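Local coordinates for protein UDP-4-amino-4,6-dideoxy-N-acetyl-beta-L-altrosamine transaminase (Helicobacter pylori, PDB 2FN6) that transfers an amino group, with pyridoxal phosphate as cofactor, onto a UDP-linked 4-keto sugar in the second step of pseudaminic acid biosynthesis, at residues 74-79 / 119-124; 125-130 / 149-154. One frame throughout, in Å; residues are numbered along the deposited sequence.

Interaction 1. Residues 74-79 / 119-124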
loop_
_atom_site.group_PDB
_atom_site.type_symbol
_atom_site.label_atom_id
_atom_site.label_comp_id
_atom_site.label_asym_id
_atom_site.label_seq_id
_atom_site.Cartn_x
_atom_site.Cartn_y
_atom_site.Cartn_z
ATOM N N ARG A 74 5.976 9.901 26.303
ATOM C CA ARG A 74 7.177 9.620 25.504
ATOM C C ARG A 74 6.850 9.752 24.011
ATOM O O ARG A 74 6.751 8.756 23.287
ATOM C CB ARG A 74 7.763 8.231 25.831
ATOM C CG ARG A 74 8.374 8.099 27.231
ATOM C CD ARG A 74 7.379 7.479 28.222
ATOM N NE ARG A 74 7.523 6.021 28.336
ATOM C CZ ARG A 74 6.586 5.196 28.804
ATOM N NH1 ARG A 74 5.406 5.659 29.202
ATOM N NH2 ARG A 74 6.827 3.897 28.868
ATOM N N ASN A 75 6.710 11.002 23.572
ATOM C CA ASN A 75 6.020 11.356 22.333
ATOM C C ASN A 75 6.877 12.139 21.343
ATOM O O ASN A 75 6.384 12.587 20.304
ATOM C CB ASN A 75 4.771 12.185 22.667
ATOM C CG ASN A 75 5.104 13.630 23.045
ATOM O OD1 ASN A 75 4.463 14.566 22.574
ATOM N ND2 ASN A 75 6.122 13.814 23.876
ATOM N N GLU A 76 8.143 12.340 21.678
ATOM C CA GLU A 76 9.038 13.051 20.795
ATOM C C GLU A 76 10.068 12.090 20.240
ATOM O O GLU A 76 10.596 11.230 20.962
ATOM C CB GLU A 76 9.711 14.221 21.513
ATOM C CG GLU A 76 8.779 15.406 21.777
ATOM C CD GLU A 76 9.389 16.510 22.669
ATOM O OE1 GLU A 76 8.593 17.232 23.325
ATOM O OE2 GLU A 76 10.635 16.665 22.718
ATOM N N ILE A 77 10.328 12.224 18.943
ATOM C CA ILE A 77 11.364 11.453 18.285
ATOM C C ILE A 77 12.260 12.422 17.538
ATOM O O ILE A 77 11.781 13.319 16.854
ATOM C CB ILE A 77 10.767 10.386 17.332
ATOM C CG1 ILE A 77 10.218 9.212 18.147
ATOM C CG2 ILE A 77 11.808 9.913 16.317
ATOM C CD1 ILE A 77 9.438 8.200 17.348
ATOM N N ILE A 78 13.566 12.251 17.695
ATOM C CA ILE A 78 14.534 13.096 17.008
ATOM C C ILE A 78 14.827 12.484 15.653
ATOM O O ILE A 78 15.030 11.270 15.533
ATOM C CB ILE A 78 15.854 13.257 17.804
ATOM C CG1 ILE A 78 15.570 13.842 19.199
ATOM C CG2 ILE A 78 16.834 14.134 17.026
ATOM C CD1 ILE A 78 16.684 13.646 20.247
ATOM N N THR A 79 14.839 13.337 14.635
ATOM C CA THR A 79 15.144 12.913 13.286
ATOM C C THR A 79 15.745 14.079 12.515
ATOM O O THR A 79 15.887 15.177 13.053
ATOM C CB THR A 79 13.896 12.299 12.569
ATOM O OG1 THR A 79 14.299 11.690 11.337
ATOM C CG2 THR A 79 12.817 13.348 12.303
ATOM N N ASN A 119 15.247 15.012 25.896
ATOM C CA ASN A 119 14.640 15.333 27.188
ATOM C C ASN A 119 13.846 14.135 27.697
ATOM O O ASN A 119 14.163 12.997 27.354
ATOM C CB ASN A 119 13.789 16.614 27.133
ATOM C CG ASN A 119 12.776 16.614 25.993
ATOM O OD1 ASN A 119 11.941 15.717 25.875
ATOM N ND2 ASN A 119 12.834 17.648 25.161
ATOM N N GLU A 120 12.823 14.389 28.503
ATOM C CA GLU A 120 11.998 13.322 29.082
ATOM C C GLU A 120 11.104 12.654 28.051
ATOM O O GLU A 120 10.833 11.459 28.149
ATOM C CB GLU A 120 11.105 13.868 30.194
ATOM C CG GLU A 120 11.811 14.223 31.485
ATOM C CD GLU A 120 10.835 14.710 32.536
ATOM O OE1 GLU A 120 10.146 15.727 32.287
ATOM O OE2 GLU A 120 10.751 14.067 33.606
ATOM N N ARG A 121 10.636 13.444 27.085
ATOM C CA ARG A 121 9.686 12.980 26.075
ATOM C C ARG A 121 10.339 12.073 25.019
ATOM O O ARG A 121 9.653 11.289 24.365
ATOM C CB ARG A 121 8.983 14.167 25.384
ATOM C CG ARG A 121 8.662 15.418 26.243
ATOM C CD ARG A 121 7.765 15.126 27.432
ATOM N NE ARG A 121 6.391 14.782 27.063
ATOM C CZ ARG A 121 5.343 15.586 27.226
ATOM N NH1 ARG A 121 5.501 16.796 27.745
ATOM N NH2 ARG A 121 4.132 15.182 26.869
ATOM N N THR A 122 11.658 12.180 24.865
ATOM C CA THR A 122 12.393 11.500 23.801
ATOM C C THR A 122 12.232 9.989 23.862
ATOM O O THR A 122 12.447 9.388 24.916
ATOM C CB THR A 122 13.880 11.855 23.847
ATOM O OG1 THR A 122 14.020 13.237 24.187
ATOM C CG2 THR A 122 14.527 11.619 22.496
ATOM N N LYS A 123 11.845 9.395 22.725
ATOM C CA LYS A 123 11.565 7.963 22.619
ATOM C C LYS A 123 12.548 7.275 21.680
ATOM O O LYS A 123 12.888 6.101 21.879
ATOM C CB LYS A 123 10.148 7.741 22.089
ATOM C CG LYS A 123 9.339 6.617 22.764
ATOM C CD LYS A 123 10.046 5.271 22.833
ATOM C CE LYS A 123 9.069 4.147 23.169
ATOM N NZ LYS A 123 8.204 4.331 24.388
ATOM N N ALA A 124 12.988 8.005 20.649
ATOM C CA ALA A 124 13.857 7.442 19.607
ATOM C C ALA A 124 14.622 8.469 18.785
ATOM O O ALA A 124 14.271 9.654 18.745
ATOM C CB ALA A 124 13.053 6.558 18.674
#
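E76 and T122 form a parallel bridge where strand 76-79 lies beside the first residues of strand 122-128, its neighbour in the mixed sheet of a pyridoxal phosphate-dependent aminotransferase. The short segments cross at 55°, and their backbone ladder is correspondingly irregular at this end. E76 N donates to R121 O over 3.3 Å, but arrives from above that carbonyl, 60° out of its plane. Further on, the carbonyl of E76 receives K123 N at 2.8 Å, almost head-on, and I78 N reaches A124 O at 2.9 Å.

Polar side chains gather where the strands begin. An Asx turn shapes the 119-124 segment: N119 OD1 accepts from R121 N at 2.9 Å, while N119 N donates to T122 OG1. From the same amide, ND2 makes a weak bond of 3.4 Å to E76 OE2, the amide and carboxylate planes standing nearly perpendicular. The E76 chain leaves with CG anti to the carbonyl carbon (chi1 -73°) and runs on extended, which lays its carboxylate against the aliphatic part of R121, OE1 lying 3.4 Å from R121 CG. This is no salt bridge; the bent arginine turns its guanidinium to the carbonyl of A72, with a weaker bond to that of D73. N75 packs its ND2 against R121 CB.

Carbon-to-carbon packing completes the contact. R74 and K123 meet through their carbon stems, CB against CG at 3.8 Å, although both are basic. I77 sets CG1 beside the A124 methyl on the face covered by L91 of helix 86-93. On the other face, I78 and T122 slant across one another, I78 CD1 touching T122 CG2 at 3.7 Å.

Interaction 2. Residues 125-130 / 149-154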
loop_
_atom_site.group_PDB
_atom_site.type_symbol
_atom_site.label_atom_id
_atom_site.label_comp_id
_atom_site.label_asym_id
_atom_site.label_seq_id
_atom_site.Cartn_x
_atom_site.Cartn_y
_atom_site.Cartn_z
ATOM N N ILE A 125 15.681 7.989 18.137
ATOM C CA ILE A 125 16.342 8.711 17.061
ATOM C C ILE A 125 16.056 7.969 15.757
ATOM O O ILE A 125 16.277 6.748 15.655
ATOM C CB ILE A 125 17.868 8.783 17.245
ATOM C CG1 ILE A 125 18.250 9.130 18.699
ATOM C CG2 ILE A 125 18.486 9.732 16.216
ATOM C CD1 ILE A 125 18.065 10.578 19.100
ATOM N N VAL A 126 15.551 8.715 14.773
ATOM C CA VAL A 126 15.359 8.214 13.420
ATOM C C VAL A 126 16.390 8.848 12.502
ATOM O O VAL A 126 16.294 10.031 12.197
ATOM C CB VAL A 126 13.947 8.525 12.889
ATOM C CG1 VAL A 126 13.847 8.161 11.406
ATOM C CG2 VAL A 126 12.875 7.778 13.701
ATOM N N SER A 127 17.383 8.071 12.073
ATOM C CA SER A 127 18.376 8.569 11.129
ATOM C C SER A 127 18.035 8.206 9.672
ATOM O O SER A 127 17.245 7.277 9.420
ATOM C CB SER A 127 19.773 8.060 11.481
ATOM O OG SER A 127 19.966 6.716 11.061
ATOM N N VAL A 128 18.657 8.937 8.735
ATOM C CA VAL A 128 18.519 8.700 7.300
ATOM C C VAL A 128 19.906 8.590 6.678
ATOM O O VAL A 128 20.743 9.494 6.822
ATOM C CB VAL A 128 17.732 9.864 6.601
ATOM C CG1 VAL A 128 17.713 9.693 5.069
ATOM C CG2 VAL A 128 16.309 9.979 7.156
ATOM N N ASP A 129 20.164 7.497 5.981
ATOM C CA ASP A 129 21.424 7.379 5.279
ATOM C C ASP A 129 21.352 8.203 3.976
ATOM O O ASP A 129 21.096 7.679 2.890
ATOM C CB ASP A 129 21.784 5.904 5.042
ATOM C CG ASP A 129 21.879 5.084 6.357
ATOM O OD1 ASP A 129 22.604 5.495 7.306
ATOM O OD2 ASP A 129 21.235 4.014 6.438
ATOM N N TYR A 130 21.581 9.506 4.106
ATOM C CA TYR A 130 21.406 10.446 3.007
ATOM C C TYR A 130 22.315 10.135 1.814
ATOM O O TYR A 130 23.534 9.997 1.969
ATOM C CB TYR A 130 21.599 11.901 3.469
ATOM C CG TYR A 130 21.525 12.846 2.305
ATOM C CD1 TYR A 130 22.662 13.143 1.553
ATOM C CD2 TYR A 130 20.306 13.385 1.900
ATOM C CE1 TYR A 130 22.590 13.974 0.436
ATOM C CE2 TYR A 130 20.227 14.221 0.801
ATOM C CZ TYR A 130 21.368 14.505 0.066
ATOM O OH TYR A 130 21.294 15.341 -1.020
ATOM N N LEU A 149 17.003 4.998 24.517
ATOM C CA LEU A 149 16.301 5.421 23.314
ATOM C C LEU A 149 16.353 4.335 22.258
ATOM O O LEU A 149 17.362 3.631 22.123
ATOM C CB LEU A 149 16.918 6.710 22.755
ATOM C CG LEU A 149 16.890 8.003 23.583
ATOM C CD1 LEU A 149 17.437 9.166 22.759
ATOM C CD2 LEU A 149 15.488 8.335 24.117
ATOM N N SER A 150 15.260 4.199 21.513
ATOM C CA SER A 150 15.238 3.316 20.346
ATOM C C SER A 150 15.977 3.941 19.168
ATOM O O SER A 150 15.797 5.123 18.872
ATOM C CB SER A 150 13.806 3.002 19.958
ATOM O OG SER A 150 13.339 1.887 20.682
ATOM N N PHE A 151 16.824 3.154 18.512
ATOM C CA PHE A 151 17.520 3.593 17.303
ATOM C C PHE A 151 16.792 3.031 16.072
ATOM O O PHE A 151 16.732 1.808 15.882
ATOM C CB PHE A 151 18.981 3.115 17.351
ATOM C CG PHE A 151 19.768 3.365 16.086
ATOM C CD1 PHE A 151 20.806 2.520 15.746
ATOM C CD2 PHE A 151 19.480 4.444 15.251
ATOM C CE1 PHE A 151 21.554 2.728 14.587
ATOM C CE2 PHE A 151 20.211 4.669 14.086
ATOM C CZ PHE A 151 21.255 3.804 13.749
ATOM N N LEU A 152 16.237 3.929 15.253
ATOM C CA LEU A 152 15.503 3.537 14.041
ATOM C C LEU A 152 16.175 4.130 12.822
ATOM O O LEU A 152 16.451 5.335 12.772
ATOM C CB LEU A 152 14.051 4.006 14.089
ATOM C CG LEU A 152 13.168 3.500 15.219
ATOM C CD1 LEU A 152 11.760 4.046 15.049
ATOM C CD2 LEU A 152 13.166 1.974 15.290
ATOM N N SER A 153 16.435 3.279 11.839
ATOM C CA SER A 153 17.147 3.697 10.650
ATOM C C SER A 153 16.269 3.707 9.398
ATOM O O SER A 153 15.801 2.663 8.941
ATOM C CB SER A 153 18.368 2.809 10.430
ATOM O OG SER A 153 19.188 3.347 9.406
ATOM N N ASP A 154 16.040 4.899 8.857
ATOM C CA ASP A 154 15.484 5.028 7.515
ATOM C C ASP A 154 16.632 4.883 6.511
ATOM O O ASP A 154 17.377 5.830 6.258
ATOM C CB ASP A 154 14.763 6.373 7.358
ATOM C CG ASP A 154 14.041 6.510 6.012
ATOM O OD1 ASP A 154 13.180 7.406 5.877
ATOM O OD2 ASP A 154 14.328 5.730 5.085
#
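Residues 125-128 of strand 122-128 and strand 150-154 run parallel at 25° to each other in regular register, I125 opposite F151 through V128 opposite D154. I125 N, S127 N and D129 N donate to the carbonyls of S150, L152 and D154, while L152 N and D154 N return bonds to I125 O and S127 O, the last at 2.7 Å.

On one face, V126 CG2 lies 4.0 Å from L152 CB, and V128 runs alongside D154, its CG2 3.9 Å from D154 CB. The D154 carboxylate looks elsewhere, OD2 to S156 and OD1 to T87. The other face carries I125, S127, F151 and S153. F151 presents its ring edge to 125-130, chi1 of 173° carrying the ring away from its own backbone N; S127 OG sits near the ring plane, 3.7 Å from CE2. D129 OD2 and S153 OG both hydrogen-bond to S155 OG. Just ahead of strand 150-154, L149 CD1 meets I125 CD1 at 4.0 Å.

Strands 76-79 and 174-178 flank this beta-alpha-beta pair; connecting helix 137-146 packs on I125 and F151, and Y64 of helix 56-66 touches V126 and L152 on the other face.

Strand 122-128 is shared: one edge pairs with 76-79 in interaction 1 and the other with 150-154 in interaction 2, giving three adjacent parallel strands; the contact centres lie 12 Å apart. The ladder of interaction 1 carries on into the second, with V126 N 2.7 Å from I78 O and T79 OG1 2.7 Å from V126 O. A124 also packs its CB on S150 O. Interaction 1 lies toward the periphery, away from the annotated sites, whereas interaction 2 lies deeper and its C-terminal end approaches substrate-binding residues. There the side chain of V128 comes within about 6 Å of that of Y316, and that of D154 within about 6 Å of that of A56.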